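Local structure of CutA1 (3AHP) at residues Q6-T12 and E85-I91; T11-A16 and H55-M59. The protein is a trimeric protein of the CutA1 family, probably concerned with tolerance of divalent metal ions, though its exact biochemical role is unsettled. One frame throughout, in Å; residues are numbered along the deposited sequence.

Contacts 1 and 2 use the two edges of one strand, 6-13: contact 1 joins it to strand 86-94 and contact 2 to strand 50-64, so strand 6-13 lies between these neighbours in an antiparallel sheet. Their centres are about 14 Å apart, contact 1 about 6 Å and contact 2 about 10 Å from the centre of the chain. T11 and T12 belong to both, and contact 2 is nested in the loop that contact 1 closes. T12 meets a glutamate in each, E85 of segment 85-91 in contact 1 and E56 of strand 50-64 in contact 2. Contact 1 runs into the trimer interface, whereas contact 2 leads to the start of helix 16-28.

Contact 1 (Q6-T12 and E85-I91); sequences QLLIFTT and EFIATPI
L8 and T89 form a hydrogen-bonded antiparallel pair: T89 N donates to L8 O at 2.7 Å, almost straight at 173°, and L8 N returns a bond to T89 O at 2.9 Å. F10 and I87 repeat the pattern, with I87 N bonding to F10 O (2.9 Å) and F10 N to I87 O. T89 adds a weak bond from OG1 to L8 O (3.4 Å), because its chi1 of 75° sets the hydroxyl between the backbone N and the carbonyl carbon and leaves CG2 to meet the F10 ring at CE1, 3.9 Å away. On the same face, I87 CD1 lies against F10 CB.

The other face carries I9, A88 and F86. I9 CG2 sits over one face of the F86 ring in a CH-pi contact, 4.0 Å from the centroid and 18° off the ring normal, while I9 CG1 approaches A88 CB. Near the end of the ladder the T12 and E85 side chains cross at about a right angle, with E85 OE1 3.7 Å from T12 OG1; the other oxygen, OE2, forms a salt bridge with K62 of the second subunit.

The two faces have different surroundings. I9 and F86 pack on helix 68-78, through Y68 and through E72 and V75 respectively, whereas F10 meets L8 of the second subunit and L8 meets F10 of the third. In the antiparallel sheet of a ferredoxin-like fold, strand 6-13 has 86-94 on one edge and 50-64 on the other; I87 and A88 pair with a strand of the second subunit, extending the sheet across the interface as in other trimeric CutA1 proteins.

Contact 2 (T11-A16 and H55-M59); sequences TTCPDA and HEVPM
T11-C13 and V57-M59 make a short antiparallel ladder that ends where strand 6-13 turns into helix 16-28. V57 N reaches C13 O at 2.6 Å and 176°, and C13 N returns to V57 O; at the next hydrogen-bonded pair, beyond T12 and P58, T11 N meets M59 O in the carbonyl plane at 3.0 Å, but M59 N comes to T11 O from 38° out of the T11 carbonyl plane. The T11 and M59 side chains lie side by side, with T11 CG2 3.6 Å from M59 CB. Farther along this face, C13 SG, anti to its carbonyl carbon (chi1 -75°), comes within 4.1 Å of M59 SD.

The order of strands and helices is that of a ferredoxin-like fold, and this face packs on its helix 16-28: C13 on I18 and I22, M59 on A23. V57 bridges to the helix start, its CG1 against D15 O (3.6 Å) and its CG2 against A16 CB (4.0 Å). D15 is the N-cap, its OD1 accepting from I18 N.

On the reverse face the E56 and T12 side chains cross at about a right angle, and OE2 of E56 takes a weak bond from T12 OG1 at 3.4 Å. E56 OE2 finds its stronger partner in S43 OG, so an alanine replacing E56 would probably leave that hydroxyl without its acceptor and T12 OG1 freer to turn. T12 also packs on Q36 of the second subunit.

Contact 1 (Q6-T12 and E85-I91)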
ATOM      1  N   GLN B   6      -9.423  -7.179  10.747  1.00 38.64           N
ATOM      2  CA  GLN B   6      -9.366  -5.866  10.152  1.00 34.77           C
ATOM      3  C   GLN B   6      -8.765  -5.899   8.764  1.00 32.60           C
ATOM      4  O   GLN B   6      -7.943  -6.775   8.461  1.00 32.15           O
ATOM      5  CB  GLN B   6      -8.588  -4.924  11.048  1.00 35.23           C
ATOM      6  CG  GLN B   6      -9.274  -4.676  12.370  1.00 35.32           C
ATOM      7  CD  GLN B   6      -8.302  -4.541  13.502  1.00 33.97           C
ATOM      8  OE1 GLN B   6      -7.308  -5.262  13.570  1.00 34.24           O
ATOM      9  NE2 GLN B   6      -8.556  -3.587  14.381  1.00 35.33           N
ATOM     10  N   LEU B   7      -9.213  -4.969   7.914  1.00 28.66           N
ATOM     11  CA  LEU B   7      -8.707  -4.864   6.555  1.00 24.84           C
ATOM     12  C   LEU B   7      -8.012  -3.550   6.278  1.00 23.09           C
ATOM     13  O   LEU B   7      -8.344  -2.526   6.849  1.00 21.72           O
ATOM     14  CB  LEU B   7      -9.822  -5.056   5.538  1.00 25.12           C
ATOM     15  CG  LEU B   7     -10.695  -6.299   5.656  1.00 24.22           C
ATOM     16  CD1 LEU B   7     -12.019  -6.060   4.951  1.00 14.35           C
ATOM     17  CD2 LEU B   7      -9.973  -7.538   5.121  1.00 22.42           C
ATOM     18  N   LEU B   8      -7.067  -3.596   5.348  1.00 23.23           N
ATOM     19  CA  LEU B   8      -6.648  -2.426   4.595  1.00 21.98           C
ATOM     20  C   LEU B   8      -7.226  -2.470   3.184  1.00 20.28           C
ATOM     21  O   LEU B   8      -6.984  -3.402   2.435  1.00 19.95           O
ATOM     22  CB  LEU B   8      -5.123  -2.381   4.545  1.00 23.42           C
ATOM     23  CG  LEU B   8      -4.434  -1.150   3.965  1.00 22.80           C
ATOM     24  CD1 LEU B   8      -4.876   0.076   4.701  1.00 21.67           C
ATOM     25  CD2 LEU B   8      -2.909  -1.325   3.997  1.00 22.44           C
ATOM     26  N   ILE B   9      -8.019  -1.459   2.847  1.00 20.64           N
ATOM     27  CA  ILE B   9      -8.661  -1.359   1.535  1.00 19.68           C
ATOM     28  C   ILE B   9      -7.984  -0.303   0.680  1.00 19.22           C
ATOM     29  O   ILE B   9      -7.710   0.806   1.151  1.00 17.14           O
ATOM     30  CB  ILE B   9     -10.146  -0.995   1.667  1.00 19.31           C
ATOM     31  CG1 ILE B   9     -10.899  -2.139   2.341  1.00 21.15           C
ATOM     32  CG2 ILE B   9     -10.748  -0.674   0.286  1.00 19.14           C
ATOM     33  CD1 ILE B   9     -12.387  -1.872   2.525  1.00 25.70           C
ATOM     34  N   PHE B  10      -7.697  -0.658  -0.569  1.00 19.16           N
ATOM     35  CA  PHE B  10      -7.158   0.309  -1.525  1.00 19.65           C
ATOM     36  C   PHE B  10      -8.224   0.622  -2.540  1.00 19.83           C
ATOM     37  O   PHE B  10      -8.897  -0.276  -3.043  1.00 20.81           O
ATOM     38  CB  PHE B  10      -5.925  -0.234  -2.259  1.00 19.30           C
ATOM     39  CG  PHE B  10      -4.757  -0.486  -1.375  1.00 17.85           C
ATOM     40  CD1 PHE B  10      -4.623  -1.698  -0.707  1.00 20.57           C
ATOM     41  CD2 PHE B  10      -3.788   0.485  -1.199  1.00 15.69           C
ATOM     42  CE1 PHE B  10      -3.531  -1.926   0.148  1.00 19.87           C
ATOM     43  CE2 PHE B  10      -2.700   0.262  -0.371  1.00 14.07           C
ATOM     44  CZ  PHE B  10      -2.578  -0.942   0.316  1.00 13.91           C
ATOM     45  N   THR B  11      -8.322   1.890  -2.900  1.00 20.67           N
ATOM     46  CA  THR B  11      -9.255   2.303  -3.934  1.00 22.30           C
ATOM     47  C   THR B  11      -8.817   3.643  -4.495  1.00 21.65           C
ATOM     48  O   THR B  11      -7.790   4.158  -4.131  1.00 23.58           O
ATOM     49  CB  THR B  11     -10.709   2.366  -3.407  1.00 21.69           C
ATOM     50  OG1 THR B  11     -11.595   2.609  -4.499  1.00 26.34           O
ATOM     51  CG2 THR B  11     -10.875   3.462  -2.389  1.00 20.01           C
ATOM     52  N   THR B  12      -9.617   4.219  -5.364  1.00 23.71           N
ATOM     53  CA  THR B  12      -9.130   5.251  -6.255  1.00 23.85           C
ATOM     54  C   THR B  12     -10.327   6.096  -6.632  1.00 23.43           C
ATOM     55  O   THR B  12     -11.413   5.570  -6.741  1.00 24.62           O
ATOM     56  CB  THR B  12      -8.529   4.595  -7.514  1.00 24.47           C
ATOM     57  OG1 THR B  12      -7.148   4.955  -7.649  1.00 23.11           O
ATOM     58  CG2 THR B  12      -9.317   4.968  -8.743  1.00 24.94           C
ATOM     59  N   GLU B  85     -11.916   0.697  -8.946  1.00 21.88           N
ATOM     60  CA  GLU B  85     -10.884  -0.087  -8.266  1.00 19.95           C
ATOM     61  C   GLU B  85     -11.213  -0.141  -6.774  1.00 19.12           C
ATOM     62  O   GLU B  85     -11.482   0.889  -6.145  1.00 17.08           O
ATOM     63  CB  GLU B  85      -9.508   0.528  -8.494  1.00 19.66           C
ATOM     64  CG  GLU B  85      -8.425  -0.002  -7.608  1.00 18.47           C
ATOM     65  CD  GLU B  85      -7.074   0.607  -7.923  1.00 21.29           C
ATOM     66  OE1 GLU B  85      -6.991   1.440  -8.855  1.00 17.54           O
ATOM     67  OE2 GLU B  85      -6.100   0.280  -7.211  1.00 21.93           O
ATOM     68  N   PHE B  86     -11.227  -1.346  -6.220  1.00 17.25           N
ATOM     69  CA  PHE B  86     -11.581  -1.509  -4.823  1.00 17.22           C
ATOM     70  C   PHE B  86     -11.121  -2.864  -4.350  1.00 18.69           C
ATOM     71  O   PHE B  86     -11.758  -3.871  -4.651  1.00 18.27           O
ATOM     72  CB  PHE B  86     -13.090  -1.379  -4.647  1.00 17.30           C
ATOM     73  CG  PHE B  86     -13.532  -1.205  -3.232  1.00 14.69           C
ATOM     74  CD1 PHE B  86     -13.567   0.072  -2.648  1.00 14.71           C
ATOM     75  CD2 PHE B  86     -13.995  -2.301  -2.501  1.00 12.26           C
ATOM     76  CE1 PHE B  86     -14.059   0.255  -1.327  1.00 16.62           C
ATOM     77  CE2 PHE B  86     -14.510  -2.140  -1.200  1.00 16.80           C
ATOM     78  CZ  PHE B  86     -14.551  -0.850  -0.607  1.00 16.27           C
ATOM     79  N   ILE B  87      -9.977  -2.897  -3.663  1.00 20.29           N
ATOM     80  CA  ILE B  87      -9.449  -4.147  -3.168  1.00 20.47           C
ATOM     81  C   ILE B  87      -9.068  -4.093  -1.693  1.00 22.27           C
ATOM     82  O   ILE B  87      -8.674  -3.046  -1.155  1.00 22.70           O
ATOM     83  CB  ILE B  87      -8.270  -4.669  -4.003  1.00 21.50           C
ATOM     84  CG1 ILE B  87      -6.979  -3.952  -3.624  1.00 22.20           C
ATOM     85  CG2 ILE B  87      -8.548  -4.559  -5.497  1.00 20.31           C
ATOM     86  CD1 ILE B  87      -6.460  -3.046  -4.707  1.00 30.52           C
ATOM     87  N   ALA B  88      -9.199  -5.245  -1.048  1.00 22.71           N
ATOM     88  CA  ALA B  88      -8.845  -5.403   0.340  1.00 23.84           C
ATOM     89  C   ALA B  88      -7.616  -6.285   0.465  1.00 23.61           C
ATOM     90  O   ALA B  88      -7.548  -7.340  -0.161  1.00 22.07           O
ATOM     91  CB  ALA B  88     -10.021  -6.022   1.118  1.00 24.01           C
ATOM     92  N   THR B  89      -6.708  -5.887   1.356  1.00 23.71           N
ATOM     93  CA  THR B  89      -5.645  -6.754   1.851  1.00 24.67           C
ATOM     94  C   THR B  89      -5.750  -6.936   3.370  1.00 25.02           C
ATOM     95  O   THR B  89      -6.283  -6.074   4.062  1.00 26.31           O
ATOM     96  CB  THR B  89      -4.271  -6.182   1.491  1.00 25.17           C
ATOM     97  OG1 THR B  89      -3.983  -5.065   2.335  1.00 25.19           O
ATOM     98  CG2 THR B  89      -4.259  -5.715   0.031  1.00 25.32           C
ATOM     99  N   PRO B  90      -5.253  -8.065   3.904  1.00 25.03           N
ATOM    100  CA  PRO B  90      -5.458  -8.358   5.322  1.00 24.62           C
ATOM    101  C   PRO B  90      -4.449  -7.640   6.214  1.00 25.79           C
ATOM    102  O   PRO B  90      -3.255  -7.594   5.892  1.00 24.46           O
ATOM    103  CB  PRO B  90      -5.224  -9.859   5.388  1.00 25.65           C
ATOM    104  CG  PRO B  90      -4.185 -10.094   4.329  1.00 24.79           C
ATOM    105  CD  PRO B  90      -4.514  -9.139   3.219  1.00 24.36           C
ATOM    106  N   ILE B  91      -4.935  -7.033   7.293  1.00 26.22           N
ATOM    107  CA  ILE B  91      -4.059  -6.584   8.362  1.00 26.48           C
ATOM    108  C   ILE B  91      -3.847  -7.741   9.325  1.00 26.87           C
ATOM    109  O   ILE B  91      -4.804  -8.238   9.901  1.00 27.12           O
ATOM    110  CB  ILE B  91      -4.673  -5.419   9.140  1.00 26.27           C
ATOM    111  CG1 ILE B  91      -4.628  -4.134   8.314  1.00 26.11           C
ATOM    112  CG2 ILE B  91      -3.931  -5.228  10.452  1.00 28.19           C
ATOM    113  CD1 ILE B  91      -5.440  -2.991   8.901  1.00 22.03           C
TER

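Contact 2 (T11-A16 and H55-M59)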
ATOM      1  N   THR B  11      -8.322   1.890  -2.900  1.00 20.67           N
ATOM      2  CA  THR B  11      -9.255   2.303  -3.934  1.00 22.30           C
ATOM      3  C   THR B  11      -8.817   3.643  -4.495  1.00 21.65           C
ATOM      4  O   THR B  11      -7.790   4.158  -4.131  1.00 23.58           O
ATOM      5  CB  THR B  11     -10.709   2.366  -3.407  1.00 21.69           C
ATOM      6  OG1 THR B  11     -11.595   2.609  -4.499  1.00 26.34           O
ATOM      7  CG2 THR B  11     -10.875   3.462  -2.389  1.00 20.01           C
ATOM      8  N   THR B  12      -9.617   4.219  -5.364  1.00 23.71           N
ATOM      9  CA  THR B  12      -9.130   5.251  -6.255  1.00 23.85           C
ATOM     10  C   THR B  12     -10.327   6.096  -6.632  1.00 23.43           C
ATOM     11  O   THR B  12     -11.413   5.570  -6.741  1.00 24.62           O
ATOM     12  CB  THR B  12      -8.529   4.595  -7.514  1.00 24.47           C
ATOM     13  OG1 THR B  12      -7.148   4.955  -7.649  1.00 23.11           O
ATOM     14  CG2 THR B  12      -9.317   4.968  -8.743  1.00 24.94           C
ATOM     15  N   CYS B  13     -10.163   7.409  -6.706  1.00 24.63           N
ATOM     16  CA  CYS B  13     -11.221   8.283  -7.193  1.00 25.95           C
ATOM     17  C   CYS B  13     -10.711   9.150  -8.323  1.00 26.29           C
ATOM     18  O   CYS B  13      -9.528   9.450  -8.362  1.00 27.28           O
ATOM     19  CB  CYS B  13     -11.740   9.165  -6.064  1.00 27.61           C
ATOM     20  SG  CYS B  13     -12.788   8.312  -4.880  1.00 30.63           S
ATOM     21  N   PRO B  14     -11.610   9.598  -9.225  1.00 28.07           N
ATOM     22  CA  PRO B  14     -11.195  10.370 -10.405  1.00 28.95           C
ATOM     23  C   PRO B  14     -10.639  11.740 -10.069  1.00 30.41           C
ATOM     24  O   PRO B  14      -9.885  12.291 -10.855  1.00 33.16           O
ATOM     25  CB  PRO B  14     -12.486  10.511 -11.203  1.00 27.31           C
ATOM     26  CG  PRO B  14     -13.283   9.331 -10.811  1.00 26.58           C
ATOM     27  CD  PRO B  14     -13.017   9.185  -9.337  1.00 28.06           C
ATOM     28  N   ASP B  15     -10.972  12.268  -8.900  1.00 31.42           N
ATOM     29  CA  ASP B  15     -10.281  13.441  -8.387  1.00 33.00           C
ATOM     30  C   ASP B  15     -10.446  13.547  -6.877  1.00 32.33           C
ATOM     31  O   ASP B  15     -11.163  12.743  -6.276  1.00 32.95           O
ATOM     32  CB  ASP B  15     -10.824  14.703  -9.046  1.00 33.34           C
ATOM     33  CG  ASP B  15     -12.266  14.944  -8.698  1.00 36.54           C
ATOM     34  OD1 ASP B  15     -12.550  15.252  -7.516  1.00 40.59           O
ATOM     35  OD2 ASP B  15     -13.117  14.789  -9.598  1.00 41.43           O
ATOM     36  N   ALA B  16      -9.839  14.580  -6.292  1.00 31.07           N
ATOM     37  CA  ALA B  16      -9.707  14.692  -4.843  1.00 31.31           C
ATOM     38  C   ALA B  16     -11.007  15.089  -4.158  1.00 31.32           C
ATOM     39  O   ALA B  16     -11.230  14.716  -3.010  1.00 31.24           O
ATOM     40  CB  ALA B  16      -8.586  15.666  -4.461  1.00 31.05           C
ATOM     41  N   HIS B  55      -5.385  10.380 -14.346  1.00 36.56           N
ATOM     42  CA  HIS B  55      -4.893  10.880 -13.078  1.00 36.13           C
ATOM     43  C   HIS B  55      -5.977  10.765 -12.004  1.00 34.34           C
ATOM     44  O   HIS B  55      -7.118  11.158 -12.209  1.00 34.79           O
ATOM     45  CB  HIS B  55      -4.403  12.321 -13.229  1.00 37.57           C
ATOM     46  CG  HIS B  55      -2.962  12.429 -13.631  1.00 47.01           C
ATOM     47  ND1 HIS B  55      -2.565  12.768 -14.910  1.00 51.92           N
ATOM     48  CD2 HIS B  55      -1.819  12.220 -12.927  1.00 49.96           C
ATOM     49  CE1 HIS B  55      -1.243  12.786 -14.969  1.00 53.92           C
ATOM     50  NE2 HIS B  55      -0.768  12.432 -13.786  1.00 53.73           N
ATOM     51  N   GLU B  56      -5.630  10.207 -10.881  1.00 33.07           N
ATOM     52  CA  GLU B  56      -6.603   9.687  -9.996  1.00 31.77           C
ATOM     53  C   GLU B  56      -6.154   9.914  -8.620  1.00 31.34           C
ATOM     54  O   GLU B  56      -5.015  10.079  -8.345  1.00 32.72           O
ATOM     55  CB  GLU B  56      -6.801   8.213 -10.223  1.00 31.46           C
ATOM     56  CG  GLU B  56      -7.521   7.934 -11.451  1.00 27.35           C
ATOM     57  CD  GLU B  56      -8.104   6.628 -11.448  1.00 27.39           C
ATOM     58  OE1 GLU B  56      -9.189   6.470 -11.945  1.00 30.41           O
ATOM     59  OE2 GLU B  56      -7.481   5.742 -10.961  1.00 26.41           O
ATOM     60  N   VAL B  57      -7.088   9.909  -7.726  1.00 20.00           N
ATOM     61  CA  VAL B  57      -6.739  10.100  -6.362  1.00 20.00           C
ATOM     62  C   VAL B  57      -6.857   8.843  -5.512  1.00 20.00           C
ATOM     63  O   VAL B  57      -7.899   8.273  -5.380  1.00 26.86           O
ATOM     64  CB  VAL B  57      -7.498  11.276  -5.828  1.00 20.00           C
ATOM     65  CG1 VAL B  57      -8.421  10.901  -4.805  1.00 20.00           C
ATOM     66  CG2 VAL B  57      -6.587  12.332  -5.348  1.00 20.00           C
ATOM     67  N   PRO B  58      -5.755   8.425  -4.923  1.00 24.28           N
ATOM     68  CA  PRO B  58      -5.665   7.149  -4.248  1.00 23.47           C
ATOM     69  C   PRO B  58      -6.205   7.172  -2.830  1.00 22.93           C
ATOM     70  O   PRO B  58      -6.092   8.151  -2.195  1.00 21.36           O
ATOM     71  CB  PRO B  58      -4.183   6.901  -4.270  1.00 23.82           C
ATOM     72  CG  PRO B  58      -3.621   8.143  -4.262  1.00 23.98           C
ATOM     73  CD  PRO B  58      -4.443   9.048  -5.003  1.00 22.67           C
ATOM     74  N   MET B  59      -6.834   6.105  -2.376  1.00 23.71           N
ATOM     75  CA  MET B  59      -7.366   6.063  -1.007  1.00 25.84           C
ATOM     76  C   MET B  59      -6.963   4.786  -0.260  1.00 24.67           C
ATOM     77  O   MET B  59      -7.070   3.695  -0.807  1.00 24.79           O
ATOM     78  CB  MET B  59      -8.890   6.178  -1.013  1.00 26.61           C
ATOM     79  CG  MET B  59      -9.420   7.537  -1.386  1.00 30.72           C
ATOM     80  SD  MET B  59     -11.210   7.636  -1.191  1.00 41.27           S
ATOM     81  CE  MET B  59     -11.328   8.376   0.412  1.00 37.75           C
TER
HETATM   82  O   HOH W   1      -9.218  11.851 -13.195  1.00 22.50           O